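Local coordinates for nonsense-mediated mRNA decay protein 2 (Saccharomyces cerevisiae, PDB 4LUN) that takes part in nonsense-mediated decay of mRNAs with premature stop codons, the portion here being its N-terminal MIF4G domain, built of HEAT-repeat helices, at residues 35-40 against 63-68. Numbering follows the deposited sequence.
Sequences KRNTGF and ASLEKY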
loop_
_atom_site.group_PDB
_atom_site.type_symbol
_atom_site.label_atom_id
_atom_site.label_comp_id
_atom_site.label_asym_id
_atom_site.label_seq_id
_atom_site.Cartn_x
_atom_site.Cartn_y
_atom_site.Cartn_z
ATOM N N LYS A 35 21.500 26.232 -12.997
ATOM C CA LYS A 35 20.245 26.350 -13.741
ATOM C C LYS A 35 19.686 24.979 -14.115
ATOM O O LYS A 35 18.499 24.708 -13.909
ATOM C CB LYS A 35 20.430 27.210 -15.000
ATOM C CG LYS A 35 19.153 27.437 -15.804
ATOM C CD LYS A 35 19.305 28.639 -16.755
ATOM C CE LYS A 35 19.866 28.240 -18.115
ATOM N NZ LYS A 35 20.140 29.449 -18.984
ATOM N N ARG A 36 20.550 24.105 -14.624
ATOM C CA ARG A 36 20.119 22.781 -15.076
ATOM C C ARG A 36 19.611 21.949 -13.912
ATOM O O ARG A 36 18.591 21.255 -14.021
ATOM C CB ARG A 36 21.267 22.032 -15.754
ATOM C CG ARG A 36 20.810 20.799 -16.522
ATOM C CD ARG A 36 19.875 21.210 -17.640
ATOM N NE ARG A 36 19.249 20.070 -18.302
ATOM C CZ ARG A 36 19.782 19.425 -19.334
ATOM N NH1 ARG A 36 20.962 19.801 -19.814
ATOM N NH2 ARG A 36 19.139 18.404 -19.881
ATOM N N ASN A 37 20.332 22.014 -12.798
ATOM C CA ASN A 37 20.034 21.157 -11.658
ATOM C C ASN A 37 18.818 21.642 -10.887
ATOM O O ASN A 37 18.009 20.840 -10.437
ATOM C CB ASN A 37 21.253 21.017 -10.743
ATOM C CG ASN A 37 22.382 20.217 -11.384
ATOM O OD1 ASN A 37 22.189 19.082 -11.819
ATOM N ND2 ASN A 37 23.566 20.817 -11.455
ATOM N N THR A 38 18.679 22.956 -10.730
ATOM C CA THR A 38 17.470 23.488 -10.117
ATOM C C THR A 38 16.275 23.310 -11.051
ATOM O O THR A 38 15.142 23.170 -10.594
ATOM C CB THR A 38 17.612 24.975 -9.731
ATOM O OG1 THR A 38 18.004 25.732 -10.878
ATOM C CG2 THR A 38 18.643 25.146 -8.646
ATOM N N GLY A 39 16.533 23.311 -12.355
ATOM C CA GLY A 39 15.489 23.089 -13.337
ATOM C C GLY A 39 14.958 21.667 -13.229
ATOM O O GLY A 39 13.780 21.406 -13.484
ATOM N N PHE A 40 15.832 20.745 -12.841
ATOM C CA PHE A 40 15.417 19.362 -12.612
ATOM C C PHE A 40 14.503 19.246 -11.386
ATOM O O PHE A 40 13.470 18.573 -11.439
ATOM C CB PHE A 40 16.634 18.444 -12.471
ATOM C CG PHE A 40 16.280 16.986 -12.300
ATOM C CD1 PHE A 40 15.846 16.236 -13.379
ATOM C CD2 PHE A 40 16.383 16.373 -11.063
ATOM C CE1 PHE A 40 15.516 14.899 -13.226
ATOM C CE2 PHE A 40 16.058 15.032 -10.909
ATOM C CZ PHE A 40 15.621 14.304 -11.993
ATOM N N ALA A 63 22.087 15.796 -17.388
ATOM C CA ALA A 63 22.503 16.569 -16.223
ATOM C C ALA A 63 23.321 15.746 -15.245
ATOM O O ALA A 63 23.061 14.558 -15.043
ATOM C CB ALA A 63 21.298 17.167 -15.524
ATOM N N SER A 64 24.312 16.398 -14.646
ATOM C CA SER A 64 25.041 15.855 -13.513
ATOM C C SER A 64 24.376 16.401 -12.266
ATOM O O SER A 64 24.519 17.580 -11.937
ATOM C CB SER A 64 26.501 16.290 -13.538
ATOM O OG SER A 64 27.123 16.013 -12.294
ATOM N N LEU A 65 23.657 15.528 -11.576
ATOM C CA LEU A 65 22.783 15.914 -10.478
ATOM C C LEU A 65 23.352 15.540 -9.110
ATOM O O LEU A 65 22.687 15.715 -8.088
ATOM C CB LEU A 65 21.430 15.234 -10.668
ATOM C CG LEU A 65 20.650 15.607 -11.925
ATOM C CD1 LEU A 65 19.622 14.549 -12.269
ATOM C CD2 LEU A 65 19.965 16.941 -11.727
ATOM N N GLU A 66 24.583 15.037 -9.095
ATOM C CA GLU A 66 25.197 14.495 -7.878
ATOM C C GLU A 66 25.172 15.418 -6.652
ATOM O O GLU A 66 24.888 14.981 -5.539
ATOM C CB GLU A 66 26.640 14.067 -8.167
ATOM C CG GLU A 66 27.205 13.082 -7.157
ATOM C CD GLU A 66 26.579 11.702 -7.281
ATOM O OE1 GLU A 66 26.194 11.128 -6.241
ATOM O OE2 GLU A 66 26.479 11.194 -8.420
ATOM N N LYS A 67 25.479 16.694 -6.841
ATOM C CA LYS A 67 25.559 17.603 -5.705
ATOM C C LYS A 67 24.178 18.041 -5.230
ATOM O O LYS A 67 24.052 18.645 -4.163
ATOM C CB LYS A 67 26.429 18.822 -6.025
ATOM C CG LYS A 67 26.385 19.251 -7.481
ATOM C CD LYS A 67 27.522 18.629 -8.288
ATOM C CE LYS A 67 26.986 17.683 -9.358
ATOM N NZ LYS A 67 25.706 18.179 -9.936
ATOM N N TYR A 68 23.149 17.747 -6.025
ATOM C CA TYR A 68 21.772 18.038 -5.626
ATOM C C TYR A 68 21.036 16.775 -5.164
ATOM O O TYR A 68 19.824 16.797 -4.961
ATOM C CB TYR A 68 20.996 18.713 -6.769
ATOM C CG TYR A 68 21.108 20.231 -6.805
ATOM C CD1 TYR A 68 20.060 21.036 -6.373
ATOM C CD2 TYR A 68 22.261 20.855 -7.268
ATOM C CE1 TYR A 68 20.159 22.422 -6.402
ATOM C CE2 TYR A 68 22.366 22.238 -7.303
ATOM C CZ TYR A 68 21.317 23.014 -6.866
ATOM O OH TYR A 68 21.420 24.392 -6.901
#
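Asn-37 is a worked example of how one polar side chain, projecting from a helix, can meet a loop along its whole length. Its CB lies over one face of the Tyr-68 ring, displaced toward the rim, in a CH-pi contact 4.0 Å from the ring centroid. CG, turned anti to the carbonyl carbon (chi1 -69°), carries the amide into the bend of segment 63-68. There Asn-37 OD1 touches Leu-65 CD2 at 3.1 Å and stands 2.8 Å from Ser-64 O, a tight meeting of two acceptors and not a hydrogen bond. On the amide's other branch, Asn-37 ND2 lies 3.7 Å from Lys-67 NZ; as modelled, like faces like at both ends, so the flipped amide is conceivable. The Lys-67 chain, bent at chi2, chi3 and chi4, brings NZ back to Ser-64 O at 2.4 Å, very short for a hydrogen bond, in a strained conformation and above the carbonyl plane. One residue further along the helix, Thr-38 CG2 packs obliquely against the Tyr-68 phenol, 3.4 Å from OH. An alanine in place of Tyr-68 would remove the ring and would probably uncover Asn-37 CB and the Thr-38 methyl together. Nearly one turn beyond Asn-37, Leu-65 CD1 sits over the centre of the Phe-40 ring, while Arg-36 CG rests on Ala-63 CB and the Arg-36 guanidinium forms salt bridges with Asp-31, Asp-59 and Glu-62. The contact thus joins helix 34-44 to the turn linking helices 52-60 and 69-81: Phe-40 continues onto Leu-56, Leu-65 onto Leu-60 and Phe-104, both reach Ile-72, and Tyr-68 N-caps helix 69-81.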